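PDB 3MAB: uncharacterized protein from Listeria monocytogenes, which is of unknown function but folds as a small all-helical TfoX C-terminal domain, a member of the helix-hairpin-helix clan, and is found here as a two-chain assembly. Local coordinates for residues B[4-9]-B[25-31]; B[50-56]-B[78-82]. The protein carries 2 engineered substitutions. All blocks are in the same frame, centred on the assembly; numbering follows the deposited sequence.

Interaction 1: residues B[4-9]-B[25-31]. Engineered in segment 25-31: Val29 (natural residue Gly).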
loop_
_atom_site.group_PDB
_atom_site.type_symbol
_atom_site.label_atom_id
_atom_site.label_comp_id
_atom_site.label_asym_id
_atom_site.label_seq_id
_atom_site.Cartn_x
_atom_site.Cartn_y
_atom_site.Cartn_z
ATOM N N ALA B 4 5.044 -11.816 -4.454
ATOM C CA ALA B 4 5.498 -10.633 -3.659
ATOM C C ALA B 4 6.030 -10.954 -2.243
ATOM O O ALA B 4 5.571 -11.906 -1.572
ATOM C CB ALA B 4 4.349 -9.616 -3.579
ATOM N N ASN B 5 6.994 -10.154 -1.793
ATOM C CA ASN B 5 7.480 -10.182 -0.414
ATOM C C ASN B 5 6.618 -9.225 0.394
ATOM O O ASN B 5 6.114 -8.239 -0.145
ATOM C CB ASN B 5 8.937 -9.683 -0.308
ATOM C CG ASN B 5 9.939 -10.704 -0.738
ATOM O OD1 ASN B 5 9.854 -11.864 -0.361
ATOM N ND2 ASN B 5 10.910 -10.272 -1.534
ATOM N N LEU B 6 6.487 -9.455 1.705
ATOM C CA LEU B 6 5.826 -8.488 2.599
ATOM C C LEU B 6 6.316 -7.059 2.509
ATOM O O LEU B 6 5.518 -6.109 2.542
ATOM C CB LEU B 6 5.879 -8.967 4.049
ATOM C CG LEU B 6 4.980 -10.136 4.417
ATOM C CD1 LEU B 6 5.478 -10.683 5.795
ATOM C CD2 LEU B 6 3.543 -9.713 4.503
ATOM N N SER B 7 7.631 -6.886 2.402
ATOM C CA SER B 7 8.203 -5.549 2.331
ATOM C C SER B 7 7.993 -4.909 0.952
ATOM O O SER B 7 8.438 -3.792 0.768
ATOM C CB SER B 7 9.690 -5.597 2.672
ATOM O OG SER B 7 10.386 -6.372 1.736
ATOM N N GLU B 8 7.389 -5.614 -0.015
ATOM C CA GLU B 8 6.965 -4.977 -1.272
ATOM C C GLU B 8 5.517 -4.452 -1.212
ATOM O O GLU B 8 5.075 -3.762 -2.130
ATOM C CB GLU B 8 7.079 -5.912 -2.459
ATOM C CG GLU B 8 8.532 -6.281 -2.777
ATOM C CD GLU B 8 8.669 -7.375 -3.818
ATOM O OE1 GLU B 8 8.083 -8.458 -3.612
ATOM O OE2 GLU B 8 9.435 -7.193 -4.811
ATOM N N LEU B 9 4.800 -4.793 -0.158
ATOM C CA LEU B 9 3.443 -4.257 0.021
ATOM C C LEU B 9 3.468 -2.830 0.521
ATOM O O LEU B 9 4.399 -2.407 1.238
ATOM C CB LEU B 9 2.673 -5.055 1.026
ATOM C CG LEU B 9 2.546 -6.540 0.754
ATOM C CD1 LEU B 9 1.764 -7.188 1.877
ATOM C CD2 LEU B 9 1.975 -6.938 -0.625
ATOM N N ILE B 25 3.569 -14.664 10.343
ATOM C CA ILE B 25 2.902 -14.140 9.139
ATOM C C ILE B 25 3.997 -13.834 8.151
ATOM O O ILE B 25 4.699 -12.851 8.298
ATOM C CB ILE B 25 2.058 -12.912 9.478
ATOM C CG1 ILE B 25 0.947 -13.304 10.474
ATOM C CG2 ILE B 25 1.523 -12.286 8.171
ATOM C CD1 ILE B 25 0.364 -12.061 11.108
ATOM N N LYS B 26 4.193 -14.721 7.164
ATOM C CA LYS B 26 5.429 -14.692 6.372
ATOM C C LYS B 26 5.306 -14.224 4.936
ATOM O O LYS B 26 6.334 -13.942 4.297
ATOM C CB LYS B 26 6.118 -16.077 6.379
ATOM C CG LYS B 26 6.249 -16.684 7.806
ATOM C CD LYS B 26 7.237 -17.822 7.859
ATOM C CE LYS B 26 6.852 -18.977 8.796
ATOM N NZ LYS B 26 6.049 -18.678 10.035
ATOM N N THR B 27 4.081 -14.062 4.455
ATOM C CA THR B 27 3.817 -13.695 3.052
ATOM C C THR B 27 2.632 -12.765 2.965
ATOM O O THR B 27 1.826 -12.724 3.901
ATOM C CB THR B 27 3.459 -14.951 2.229
ATOM O OG1 THR B 27 2.172 -15.433 2.620
ATOM C CG2 THR B 27 4.553 -16.082 2.363
ATOM N N PRO B 28 2.497 -12.027 1.835
ATOM C CA PRO B 28 1.296 -11.229 1.652
ATOM C C PRO B 28 -0.003 -12.012 1.736
ATOM O O PRO B 28 -0.985 -11.476 2.227
ATOM C CB PRO B 28 1.487 -10.641 0.236
ATOM C CG PRO B 28 2.992 -10.526 0.144
ATOM C CD PRO B 28 3.528 -11.710 0.809
ATOM N N VAL B 29 -0.018 -13.241 1.232
ATOM C CA VAL B 29 -1.253 -14.094 1.276
ATOM C C VAL B 29 -1.617 -14.400 2.726
ATOM O O VAL B 29 -2.781 -14.260 3.143
ATOM C CB VAL B 29 -1.109 -15.422 0.422
ATOM C CG1 VAL B 29 -1.013 -15.144 -1.104
ATOM C CG2 VAL B 29 0.008 -16.215 0.869
ATOM N N GLU B 30 -0.586 -14.704 3.521
ATOM C CA GLU B 30 -0.822 -14.957 4.937
ATOM C C GLU B 30 -1.349 -13.718 5.695
ATOM O O GLU B 30 -2.259 -13.822 6.536
ATOM C CB GLU B 30 0.445 -15.488 5.598
ATOM C CG GLU B 30 0.773 -16.957 5.236
ATOM C CD GLU B 30 2.079 -17.454 5.741
ATOM O OE1 GLU B 30 2.586 -17.019 6.819
ATOM O OE2 GLU B 30 2.625 -18.343 5.039
ATOM N N LEU B 31 -0.837 -12.554 5.349
ATOM C CA LEU B 31 -1.352 -11.316 5.911
ATOM C C LEU B 31 -2.786 -11.052 5.532
ATOM O O LEU B 31 -3.592 -10.702 6.399
ATOM C CB LEU B 31 -0.477 -10.109 5.592
ATOM C CG LEU B 31 -0.936 -8.732 6.036
ATOM C CD1 LEU B 31 -1.035 -8.626 7.503
ATOM C CD2 LEU B 31 0.008 -7.666 5.511
HETATM O O HOH W 1 7.254 -12.164 2.418
#

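Interaction 2: residues B[50-56]-B[78-82]. Engineered in segment 50-56: Met52 (natural residue Leu).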
loop_
_atom_site.group_PDB
_atom_site.type_symbol
_atom_site.label_atom_id
_atom_site.label_comp_id
_atom_site.label_asym_id
_atom_site.label_seq_id
_atom_site.Cartn_x
_atom_site.Cartn_y
_atom_site.Cartn_z
ATOM N N VAL B 50 4.190 -1.543 19.583
ATOM C CA VAL B 50 3.608 -1.342 18.234
ATOM C C VAL B 50 2.296 -0.625 18.413
ATOM O O VAL B 50 1.563 -0.832 19.393
ATOM C CB VAL B 50 3.347 -2.630 17.489
ATOM C CG1 VAL B 50 4.636 -3.379 17.245
ATOM C CG2 VAL B 50 2.322 -3.485 18.179
ATOM N N CYS B 51 1.981 0.268 17.496
ATOM C CA CYS B 51 0.881 1.173 17.800
ATOM C C CYS B 51 0.113 1.558 16.559
ATOM O O CYS B 51 0.055 0.798 15.581
ATOM C CB CYS B 51 1.431 2.407 18.507
ATOM S SG CYS B 51 2.471 3.333 17.398
ATOM N N MET B 52 -0.559 2.700 16.605
ATOM C CA MET B 52 -1.575 2.964 15.622
ATOM C C MET B 52 -1.004 2.977 14.252
ATOM O O MET B 52 -1.614 2.543 13.279
ATOM C CB MET B 52 -2.224 4.327 15.903
ATOM C CG MET B 52 -3.500 4.496 15.266
ATOM S SD MET B 52 -4.705 3.234 15.706
ATOM C CE MET B 52 -5.397 3.173 14.083
ATOM N N SER B 53 0.166 3.582 14.137
ATOM C CA SER B 53 0.923 3.589 12.904
ATOM C C SER B 53 1.046 2.242 12.259
ATOM O O SER B 53 0.764 2.114 11.052
ATOM C CB SER B 53 2.322 4.167 13.150
ATOM O OG SER B 53 2.167 5.408 13.804
ATOM N N GLU B 54 1.427 1.235 13.024
ATOM C CA GLU B 54 1.584 -0.104 12.495
ATOM C C GLU B 54 0.204 -0.694 12.059
ATOM O O GLU B 54 0.088 -1.388 11.043
ATOM C CB GLU B 54 2.220 -1.061 13.501
ATOM C CG GLU B 54 3.685 -1.020 13.628
ATOM C CD GLU B 54 4.176 -0.077 14.675
ATOM O OE1 GLU B 54 5.376 -0.161 14.952
ATOM O OE2 GLU B 54 3.399 0.723 15.221
ATOM N N LEU B 55 -0.860 -0.433 12.824
ATOM C CA LEU B 55 -2.191 -0.924 12.451
ATOM C C LEU B 55 -2.702 -0.354 11.155
ATOM O O LEU B 55 -3.192 -1.057 10.293
ATOM C CB LEU B 55 -3.169 -0.635 13.606
ATOM C CG LEU B 55 -4.594 -1.119 13.459
ATOM C CD1 LEU B 55 -4.673 -2.629 13.143
ATOM C CD2 LEU B 55 -5.375 -0.799 14.687
ATOM N N TYR B 56 -2.595 0.954 10.999
ATOM C CA TYR B 56 -2.895 1.575 9.725
ATOM C C TYR B 56 -2.069 0.990 8.599
ATOM O O TYR B 56 -2.618 0.742 7.498
ATOM C CB TYR B 56 -2.667 3.090 9.805
ATOM C CG TYR B 56 -3.732 3.963 10.462
ATOM C CD1 TYR B 56 -4.995 3.506 10.743
ATOM C CD2 TYR B 56 -3.455 5.290 10.707
ATOM C CE1 TYR B 56 -5.960 4.335 11.365
ATOM C CE2 TYR B 56 -4.438 6.115 11.335
ATOM C CZ TYR B 56 -5.652 5.607 11.611
ATOM O OH TYR B 56 -6.561 6.471 12.180
ATOM N N LEU B 78 -10.369 1.252 13.139
ATOM C CA LEU B 78 -9.099 0.776 13.612
ATOM C C LEU B 78 -8.745 1.511 14.891
ATOM O O LEU B 78 -8.206 0.913 15.824
ATOM C CB LEU B 78 -8.024 0.974 12.530
ATOM C CG LEU B 78 -8.228 0.135 11.275
ATOM C CD1 LEU B 78 -7.233 0.570 10.231
ATOM C CD2 LEU B 78 -8.138 -1.351 11.479
ATOM N N LYS B 79 -9.005 2.805 14.936
ATOM C CA LYS B 79 -8.746 3.596 16.158
ATOM C C LYS B 79 -9.560 3.088 17.336
ATOM O O LYS B 79 -9.026 2.984 18.471
ATOM C CB LYS B 79 -9.061 5.064 15.914
ATOM C CG LYS B 79 -8.688 5.894 17.066
ATOM C CD LYS B 79 -8.888 7.393 16.832
ATOM C CE LYS B 79 -7.718 8.031 16.093
ATOM N NZ LYS B 79 -7.612 9.504 16.356
ATOM N N LYS B 80 -10.809 2.745 17.115
ATOM C CA LYS B 80 -11.636 2.223 18.212
ATOM C C LYS B 80 -11.013 0.933 18.736
ATOM O O LYS B 80 -10.976 0.709 19.936
ATOM C CB LYS B 80 -13.052 1.987 17.749
ATOM C CG LYS B 80 -13.819 3.204 17.496
ATOM C CD LYS B 80 -13.647 4.334 18.529
ATOM C CE LYS B 80 -13.624 5.717 17.817
ATOM N NZ LYS B 80 -12.548 5.831 16.759
ATOM N N PHE B 81 -10.584 0.055 17.871
ATOM C CA PHE B 81 -9.949 -1.231 18.231
ATOM C C PHE B 81 -8.685 -0.963 19.021
ATOM O O PHE B 81 -8.506 -1.474 20.129
ATOM C CB PHE B 81 -9.718 -2.049 16.983
ATOM C CG PHE B 81 -8.835 -3.242 17.174
ATOM C CD1 PHE B 81 -9.235 -4.339 17.941
ATOM C CD2 PHE B 81 -7.603 -3.253 16.623
ATOM C CE1 PHE B 81 -8.408 -5.427 18.085
ATOM C CE2 PHE B 81 -6.766 -4.348 16.773
ATOM C CZ PHE B 81 -7.195 -5.419 17.493
ATOM N N HIS B 82 -7.833 -0.093 18.545
ATOM C CA HIS B 82 -6.597 0.151 19.194
ATOM C C HIS B 82 -6.810 0.774 20.570
ATOM O O HIS B 82 -6.156 0.396 21.539
ATOM C CB HIS B 82 -5.712 1.053 18.351
ATOM C CG HIS B 82 -4.365 1.236 18.935
ATOM N ND1 HIS B 82 -3.996 2.404 19.567
ATOM C CD2 HIS B 82 -3.302 0.409 19.028
ATOM C CE1 HIS B 82 -2.752 2.284 20.017
ATOM N NE2 HIS B 82 -2.320 1.075 19.730
HETATM O O HOH W 2 -0.031 0.176 20.961
#

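Interaction 1: residues B[4-9]-B[25-31]
Pro28 and Leu6, the two residues most covered here, lock the N-terminal loop and its short 3-10 turn onto the start of helix 28-46. Proline suits the first turn of a helix, where its nitrogen has no hydrogen to offer and none is needed; Thr27, the N-cap, caps the helix by accepting from Glu30 N. The Pro28 ring lies against Ala4, with Ala4 O 3.1 Å from Pro28 CD and Ala4 CB 4.1 Å from Pro28 CG, and against Leu9, whose CD2 is 3.8 Å from Pro28 CG. Leu6 runs alongside the 25-28 backbone: its CD1 is 3.4 Å from Ile25 O, and its CD2 is 3.5 Å from Thr27 O and 4.2 Å from Leu31 CB. Leu9 CD1 is 4.1 Å from Leu31 CD2, and the Leu31 side chain also packs on Leu58 and Ala61 of helix 52-63. Glu8 shapes the turn by accepting Asn5 N at OE1, while its OE2 forms a salt bridge with Lys75 of the second subunit. No direct hydrogen bond joins the segments; one water links Leu6 N to Lys26 O. The contact thus rests on van der Waals packing of apolar side chains on each other and on backbone carbonyls.

Interaction 2: residues B[50-56]-B[78-82]
Helices 52-63 and 72-85 meet obliquely: the N-to-C directions of segments 52-56 and 78-82 differ by 136°, their axes come within 10.4 Å, and side chains fill the gap. Leu55, t at chi1 and p at chi2, points its CA-CB bond toward the other helix; Leu55 CD2 lies 3.5 Å from Leu78 O and 3.8 Å from Phe81 CD2, at the edge of that ring. Leu78 answers as m,t, with Leu78 CD1 3.7 Å from Tyr56 CD1 at the tyrosine ring edge. The engineered Met52 (t, p) curls across so that its SD lies 3.6 Å from His82 CB and obliquely to the imidazole, and its CE 3.8 Å from Leu78 CB. His82, t at chi1, sets one ring face against Met52 N, and a water connects NE2 to Val50 O; an imidazole suits this half-polar margin, as leucines suit the buried middle. Glu54 folds back to accept Cys51 N at OE2, bracing the N-terminal turn. Helix 28-46 backs the contact: Phe40 touches Val50 and Leu55, and Leu41 touches Phe81.

Both partners of interaction 1 precede those of interaction 2 in sequence. The centres of the two contacts are 19 Å apart, on opposite sides of the chain's centre, and about 8 Å separates their nearest atoms. What relates them is the consecutive helices 28-46 and 52-63: interaction 1 fastens the N-terminal loop to the start of the former, and interaction 2 fastens helix 72-85 to the start of the latter. Both thus tie terminal portions of the single TfoX C-terminal domain to its middle helices. Interaction 1 also borders the second subunit, whereas no other chain of the assembly touches the segments of interaction 2.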